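Inositol 2-dehydrogenase/D-chiro-inositol 3-dehydrogenase (Lactobacillus casei, PDB 4MIO) catalyses the NAD-dependent oxidation of myo-inositol to 2-keto-myo-inositol, and of D-chiro-inositol to its 1-keto product. Local coordinates at the NAI/INS site. Coordinates in Å, arbitrary orientation; residue numbers count along the deposited sequence, not the author numbering.

The NAI/INS site. Residues 8-13, 35-36, 73-75, 78-79, 96-97, 126, 155, 157, 172-173, 176, 236, 274, 282. With NAI (1,4-dihydronicotinamide adenine dinucleotide), chain B; INS (1,2,3,4,5,6-hexahydroxy-cyclohexane), chain C.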
loop_
_atom_site.group_PDB
_atom_site.type_symbol
_atom_site.label_atom_id
_atom_site.label_comp_id
_atom_site.label_asym_id
_atom_site.label_seq_id
_atom_site.Cartn_x
_atom_site.Cartn_y
_atom_site.Cartn_z
ATOM N N ILE A 8 -1.287 -39.660 -12.422
ATOM C CA ILE A 8 -0.100 -40.338 -11.958
ATOM C C ILE A 8 0.682 -39.428 -11.007
ATOM O O ILE A 8 1.228 -38.454 -11.422
ATOM C CB ILE A 8 0.781 -40.733 -13.155
ATOM C CG1 ILE A 8 -0.000 -41.615 -14.106
ATOM C CG2 ILE A 8 2.054 -41.390 -12.719
ATOM C CD1 ILE A 8 0.625 -41.742 -15.433
ATOM N N GLY A 9 0.680 -39.784 -9.732
ATOM C CA GLY A 9 1.190 -38.945 -8.686
ATOM C C GLY A 9 0.062 -38.224 -7.976
ATOM O O GLY A 9 -0.501 -37.333 -8.517
ATOM N N THR A 10 -0.213 -38.631 -6.758
ATOM C CA THR A 10 -1.296 -38.063 -6.004
ATOM C C THR A 10 -0.837 -37.499 -4.655
ATOM O O THR A 10 -1.348 -37.823 -3.630
ATOM C CB THR A 10 -2.438 -39.095 -5.793
ATOM O OG1 THR A 10 -1.965 -40.188 -5.047
ATOM C CG2 THR A 10 -2.963 -39.599 -7.138
ATOM N N GLY A 11 0.162 -36.652 -4.754
ATOM C CA GLY A 11 0.615 -35.861 -3.634
ATOM C C GLY A 11 -0.044 -34.494 -3.614
ATOM O O GLY A 11 -1.169 -34.375 -3.993
ATOM N N ALA A 12 0.690 -33.477 -3.187
ATOM C CA ALA A 12 0.081 -32.177 -2.989
ATOM C C ALA A 12 -0.558 -31.610 -4.274
ATOM O O ALA A 12 -1.691 -31.220 -4.266
ATOM C CB ALA A 12 1.104 -31.215 -2.412
ATOM N N MET A 13 0.202 -31.567 -5.338
ATOM C CA MET A 13 -0.324 -31.035 -6.576
ATOM C C MET A 13 -1.231 -32.009 -7.330
ATOM O O MET A 13 -2.147 -31.595 -7.958
ATOM C CB MET A 13 0.791 -30.494 -7.465
ATOM C CG MET A 13 0.340 -29.896 -8.799
ATOM S SD MET A 13 -0.966 -28.640 -8.632
ATOM C CE MET A 13 -0.129 -27.175 -9.224
ATOM N N ASP A 35 0.006 -44.044 -7.607
ATOM C CA ASP A 35 1.081 -43.426 -6.883
ATOM C C ASP A 35 1.970 -44.537 -6.355
ATOM O O ASP A 35 1.488 -45.583 -6.036
ATOM C CB ASP A 35 0.538 -42.592 -5.723
ATOM C CG ASP A 35 1.557 -41.627 -5.154
ATOM O OD1 ASP A 35 2.520 -42.080 -4.574
ATOM O OD2 ASP A 35 1.383 -40.425 -5.300
ATOM N N ILE A 36 3.264 -44.296 -6.262
ATOM C CA ILE A 36 4.154 -45.286 -5.673
ATOM C C ILE A 36 3.806 -45.585 -4.196
ATOM O O ILE A 36 4.095 -46.615 -3.696
ATOM C CB ILE A 36 5.631 -44.909 -5.821
ATOM C CG1 ILE A 36 5.928 -43.572 -5.152
ATOM C CG2 ILE A 36 6.025 -44.916 -7.274
ATOM C CD1 ILE A 36 7.359 -43.241 -5.120
ATOM N N VAL A 73 2.022 -35.974 -12.344
ATOM C CA VAL A 73 2.123 -35.073 -11.216
ATOM C C VAL A 73 3.004 -35.690 -10.105
ATOM O O VAL A 73 2.833 -35.441 -8.948
ATOM C CB VAL A 73 0.748 -34.666 -10.658
ATOM C CG1 VAL A 73 0.858 -33.304 -10.008
ATOM C CG2 VAL A 73 -0.299 -34.605 -11.769
ATOM N N SER A 74 3.923 -36.519 -10.539
ATOM C CA SER A 74 4.885 -37.132 -9.659
ATOM C C SER A 74 6.085 -36.224 -9.368
ATOM O O SER A 74 6.168 -35.151 -9.838
ATOM C CB SER A 74 5.377 -38.428 -10.277
ATOM O OG SER A 74 5.696 -38.239 -11.613
ATOM N N PHE A 75 6.990 -36.730 -8.561
ATOM C CA PHE A 75 8.275 -36.085 -8.345
ATOM C C PHE A 75 8.873 -35.730 -9.701
ATOM O O PHE A 75 8.789 -36.460 -10.592
ATOM C CB PHE A 75 9.177 -37.047 -7.568
ATOM C CG PHE A 75 10.575 -36.556 -7.294
ATOM C CD1 PHE A 75 10.795 -35.614 -6.333
ATOM C CD2 PHE A 75 11.639 -37.106 -7.935
ATOM C CE1 PHE A 75 12.072 -35.205 -6.063
ATOM C CE2 PHE A 75 12.896 -36.707 -7.655
ATOM C CZ PHE A 75 13.105 -35.745 -6.725
ATOM N N ALA A 78 10.732 -38.146 -11.874
ATOM C CA ALA A 78 9.935 -39.241 -12.384
ATOM C C ALA A 78 9.142 -38.923 -13.668
ATOM O O ALA A 78 8.610 -39.806 -14.252
ATOM C CB ALA A 78 8.965 -39.748 -11.329
ATOM N N HIS A 79 9.098 -37.668 -14.064
ATOM C CA HIS A 79 8.286 -37.288 -15.205
ATOM C C HIS A 79 8.781 -37.924 -16.486
ATOM O O HIS A 79 8.003 -38.360 -17.250
ATOM C CB HIS A 79 8.267 -35.781 -15.394
ATOM C CG HIS A 79 7.615 -35.032 -14.277
ATOM N ND1 HIS A 79 7.519 -33.674 -14.253
ATOM C CD2 HIS A 79 7.018 -35.463 -13.157
ATOM C CE1 HIS A 79 6.889 -33.302 -13.164
ATOM N NE2 HIS A 79 6.574 -34.370 -12.481
ATOM N N GLU A 96 3.182 -31.876 -15.223
ATOM C CA GLU A 96 3.673 -30.760 -14.484
ATOM C C GLU A 96 5.113 -30.475 -14.888
ATOM O O GLU A 96 5.785 -31.301 -15.414
ATOM C CB GLU A 96 3.584 -30.994 -12.974
ATOM C CG GLU A 96 2.335 -30.450 -12.330
ATOM C CD GLU A 96 2.151 -28.970 -12.571
ATOM O OE1 GLU A 96 3.138 -28.306 -12.786
ATOM O OE2 GLU A 96 1.008 -28.508 -12.531
ATOM N N LYS A 97 5.544 -29.247 -14.657
ATOM C CA LYS A 97 6.946 -28.969 -14.770
ATOM C C LYS A 97 7.775 -29.703 -13.682
ATOM O O LYS A 97 7.263 -30.098 -12.702
ATOM C CB LYS A 97 7.206 -27.463 -14.767
ATOM C CG LYS A 97 6.473 -26.632 -13.778
ATOM C CD LYS A 97 6.621 -27.015 -12.381
ATOM C CE LYS A 97 8.003 -26.927 -11.850
ATOM N NZ LYS A 97 7.984 -27.201 -10.384
ATOM N N MET A 126 2.398 -22.654 -15.659
ATOM C CA MET A 126 1.186 -21.912 -15.411
ATOM C C MET A 126 1.367 -20.385 -15.361
ATOM O O MET A 126 0.410 -19.693 -15.433
ATOM C CB MET A 126 0.486 -22.381 -14.127
ATOM C CG MET A 126 0.960 -21.755 -12.846
ATOM S SD MET A 126 2.644 -22.236 -12.503
ATOM C CE MET A 126 2.927 -21.390 -10.946
ATOM N N HIS A 155 11.400 -15.371 -6.446
ATOM C CA HIS A 155 10.668 -16.608 -6.278
ATOM C C HIS A 155 10.941 -17.100 -4.841
ATOM O O HIS A 155 11.961 -17.586 -4.546
ATOM C CB HIS A 155 11.130 -17.612 -7.295
ATOM C CG HIS A 155 10.252 -18.794 -7.441
ATOM N ND1 HIS A 155 10.257 -19.578 -8.557
ATOM C CD2 HIS A 155 9.332 -19.323 -6.619
ATOM C CE1 HIS A 155 9.380 -20.541 -8.408
ATOM N NE2 HIS A 155 8.809 -20.411 -7.242
ATOM N N ASN A 157 9.750 -19.108 -1.339
ATOM C CA ASN A 157 8.991 -20.161 -0.686
ATOM C C ASN A 157 9.356 -20.125 0.799
ATOM O O ASN A 157 10.410 -19.743 1.135
ATOM C CB ASN A 157 9.385 -21.560 -1.159
ATOM C CG ASN A 157 9.135 -21.844 -2.611
ATOM O OD1 ASN A 157 9.564 -22.848 -3.073
ATOM N ND2 ASN A 157 8.456 -20.991 -3.305
ATOM N N ASP A 172 12.929 -27.335 -10.245
ATOM C CA ASP A 172 11.613 -27.261 -9.632
ATOM C C ASP A 172 11.170 -25.806 -9.428
ATOM O O ASP A 172 10.028 -25.521 -9.436
ATOM C CB ASP A 172 11.654 -27.979 -8.272
ATOM C CG ASP A 172 10.495 -28.917 -8.042
ATOM O OD1 ASP A 172 10.145 -29.666 -8.930
ATOM O OD2 ASP A 172 9.939 -28.853 -6.941
ATOM N N THR A 173 12.127 -24.918 -9.262
ATOM C CA THR A 173 11.830 -23.570 -8.816
ATOM C C THR A 173 12.156 -22.502 -9.900
ATOM O O THR A 173 11.280 -21.962 -10.467
ATOM C CB THR A 173 12.487 -23.274 -7.445
ATOM O OG1 THR A 173 12.009 -24.215 -6.502
ATOM C CG2 THR A 173 12.151 -21.908 -6.957
ATOM N N HIS A 176 10.385 -21.950 -13.483
ATOM C CA HIS A 176 9.261 -21.092 -13.770
ATOM C C HIS A 176 9.701 -19.758 -14.396
ATOM O O HIS A 176 9.124 -19.317 -15.349
ATOM C CB HIS A 176 8.444 -20.796 -12.515
ATOM C CG HIS A 176 7.569 -21.929 -12.085
ATOM N ND1 HIS A 176 6.464 -22.309 -12.780
ATOM C CD2 HIS A 176 7.679 -22.786 -11.058
ATOM C CE1 HIS A 176 5.901 -23.326 -12.177
ATOM N NE2 HIS A 176 6.628 -23.641 -11.136
ATOM N N TYR A 236 5.021 -17.409 0.847
ATOM C CA TYR A 236 5.197 -17.777 -0.533
ATOM C C TYR A 236 4.905 -16.555 -1.376
ATOM O O TYR A 236 3.895 -15.967 -1.219
ATOM C CB TYR A 236 4.229 -18.908 -0.914
ATOM C CG TYR A 236 4.365 -19.361 -2.342
ATOM C CD1 TYR A 236 3.686 -18.731 -3.362
ATOM C CD2 TYR A 236 5.202 -20.402 -2.678
ATOM C CE1 TYR A 236 3.844 -19.115 -4.657
ATOM C CE2 TYR A 236 5.331 -20.803 -3.977
ATOM C CZ TYR A 236 4.666 -20.164 -4.959
ATOM O OH TYR A 236 4.821 -20.560 -6.222
ATOM N N TRP A 274 1.857 -22.088 -3.122
ATOM C CA TRP A 274 1.454 -21.971 -4.510
ATOM C C TRP A 274 -0.009 -22.349 -4.733
ATOM O O TRP A 274 -0.624 -21.886 -5.645
ATOM C CB TRP A 274 2.350 -22.890 -5.367
ATOM C CG TRP A 274 2.583 -24.212 -4.742
ATOM C CD1 TRP A 274 3.585 -24.547 -3.924
ATOM C CD2 TRP A 274 1.759 -25.377 -4.853
ATOM N NE1 TRP A 274 3.445 -25.828 -3.501
ATOM C CE2 TRP A 274 2.319 -26.354 -4.050
ATOM C CE3 TRP A 274 0.606 -25.669 -5.539
ATOM C CZ2 TRP A 274 1.772 -27.626 -3.936
ATOM C CZ3 TRP A 274 0.046 -26.923 -5.399
ATOM C CH2 TRP A 274 0.631 -27.870 -4.620
ATOM N N TYR A 282 -3.676 -22.293 -12.600
ATOM C CA TYR A 282 -3.841 -23.739 -12.712
ATOM C C TYR A 282 -5.216 -24.101 -13.305
ATOM O O TYR A 282 -5.301 -24.910 -14.147
ATOM C CB TYR A 282 -3.698 -24.420 -11.347
ATOM C CG TYR A 282 -2.395 -24.199 -10.596
ATOM C CD1 TYR A 282 -1.184 -24.293 -11.212
ATOM C CD2 TYR A 282 -2.408 -23.905 -9.269
ATOM C CE1 TYR A 282 -0.024 -24.090 -10.529
ATOM C CE2 TYR A 282 -1.251 -23.710 -8.574
ATOM C CZ TYR A 282 -0.059 -23.781 -9.190
ATOM O OH TYR A 282 1.093 -23.581 -8.487
HETATM P PA NAI B . 4.524 -34.337 -3.470
HETATM O O1A NAI B . 5.792 -34.765 -2.919
HETATM O O2A NAI B . 3.552 -33.828 -2.548
HETATM O O5B NAI B . 3.877 -35.484 -4.358
HETATM C C5B NAI B . 4.626 -36.186 -5.278
HETATM C C4B NAI B . 3.910 -37.522 -5.410
HETATM O O4B NAI B . 4.483 -38.273 -6.446
HETATM C C3B NAI B . 4.047 -38.394 -4.177
HETATM O O3B NAI B . 2.794 -38.895 -3.792
HETATM C C2B NAI B . 4.980 -39.481 -4.617
HETATM O O2B NAI B . 4.805 -40.674 -3.905
HETATM C C1B NAI B . 4.609 -39.629 -6.071
HETATM N N9A NAI B . 5.599 -40.262 -6.938
HETATM C C8A NAI B . 6.904 -40.138 -6.926
HETATM N N7A NAI B . 7.449 -40.812 -7.922
HETATM C C5A NAI B . 6.468 -41.384 -8.590
HETATM C C6A NAI B . 6.359 -42.197 -9.777
HETATM N N6A NAI B . 7.439 -42.636 -10.393
HETATM N N1A NAI B . 5.142 -42.513 -10.108
HETATM C C2A NAI B . 4.099 -42.127 -9.441
HETATM N N3A NAI B . 4.100 -41.376 -8.376
HETATM C C4A NAI B . 5.259 -40.985 -7.941
HETATM O O3 NAI B . 4.958 -33.249 -4.533
HETATM P PN NAI B . 4.056 -32.199 -5.329
HETATM O O1N NAI B . 4.176 -30.898 -4.661
HETATM O O2N NAI B . 2.739 -32.691 -5.572
HETATM O O5D NAI B . 4.780 -32.086 -6.678
HETATM C C5D NAI B . 4.499 -32.936 -7.734
HETATM C C4D NAI B . 4.877 -32.321 -9.088
HETATM O O4D NAI B . 4.132 -31.138 -9.248
HETATM C C3D NAI B . 6.317 -31.842 -9.238
HETATM O O3D NAI B . 6.753 -31.935 -10.572
HETATM C C2D NAI B . 6.239 -30.397 -8.868
HETATM O O2D NAI B . 7.315 -29.697 -9.445
HETATM C C1D NAI B . 4.928 -30.019 -9.502
HETATM N N1N NAI B . 4.335 -28.814 -8.941
HETATM C C2N NAI B . 4.060 -27.771 -9.705
HETATM C C3N NAI B . 3.524 -26.626 -9.192
HETATM C C7N NAI B . 3.243 -25.463 -10.051
HETATM O O7N NAI B . 3.121 -24.419 -9.529
HETATM N N7N NAI B . 3.173 -25.699 -11.318
HETATM C C4N NAI B . 3.213 -26.499 -7.742
HETATM C C5N NAI B . 3.516 -27.705 -7.019
HETATM C C6N NAI B . 4.063 -28.794 -7.656
HETATM C C1 INS C . 6.954 -26.218 -6.582
HETATM C C2 INS C . 6.334 -25.344 -7.717
HETATM C C3 INS C . 6.077 -23.988 -7.183
HETATM C C4 INS C . 7.428 -23.387 -6.778
HETATM C C5 INS C . 8.084 -24.218 -5.686
HETATM C C6 INS C . 8.359 -25.664 -6.273
HETATM O O1 INS C . 7.162 -27.455 -7.143
HETATM O O2 INS C . 7.084 -25.357 -8.838
HETATM O O3 INS C . 5.302 -23.170 -8.178
HETATM O O4 INS C . 7.047 -22.160 -6.153
HETATM O O5 INS C . 9.324 -23.673 -5.493
HETATM O O6 INS C . 9.003 -26.559 -5.290
HETATM O O HOH W 1 1.476 -34.773 -6.609
HETATM O O HOH W 2 5.483 -20.383 -8.901
#
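This is the active-site cleft of a Gfo/Idh/MocA-family dehydrogenase: the Rossmann domain holds NAD(H), modelled as the dihydro form NAI, and the substrate myo-inositol (INS) lies against its nicotinamide. The glycine-rich GxGxxG turn, 9-GTGAMG-14, runs under the diphosphate, where the N-H groups of Ala12 and Met13, at the start of helix 12-23, point almost straight at O2A and O2N, one oxygen on each phosphate. Asp35 is the likely reader of cofactor identity. Its carboxylate, CG anti to the backbone N (chi1 -164°), takes both adenosine ribose hydroxyls on syn lone pairs, OD1 from NAI O2B at 2.8 Å and OD2 from NAI O3B at 2.6 Å. The anti lone pair of OD2 goes to Thr10 N, fixing the carboxylate; a 2'-phosphate would be expected to fit poorly against it. Adenine is sandwiched between Ser74 CB on one face and Ile36 CG2 and CD1 on the other.

At the reactive end, Trp274 turns its indole face to the C4N-C5N edge of the NAI nicotinamide ring, the planes at 76°. The carboxamide nitrogen N7N reaches Glu96 OE1 from above the carboxylate plane, while INS O3 donates to O7N. INS C2 lies 3.3 Å from NAI C4N, as expected for hydride transfer from C2 to the oxidised cofactor. Lys97, bent at chi2 and chi3, brings NZ to INS O2 (2.6 Å) and to the nicotinamide ribose hydroxyl O2D; the carbonyl O of Asp172 steadies it. The edge of His176 also meets INS O2, NE2 2.9 Å away in the ring plane, a likely general base; Lys97 NZ, if charged, may lower the pKa of the C2 hydroxyl.

His155 NE2 meets INS O4 in its ring plane (2.7 Å, 173° at H), Thr173 CG2 covering one imidazole face. Tyr236 OH meets INS O4 too, in the plane of its ring, and a water links it to O3. Asn157 OD1 accepts from INS O5 at 2.6 Å on an in-plane lone pair, with Thr173 OG1 beside O5. Asp172 spans both ligands, OD1 beside NAI O2D and OD2 between INS O1 and O6.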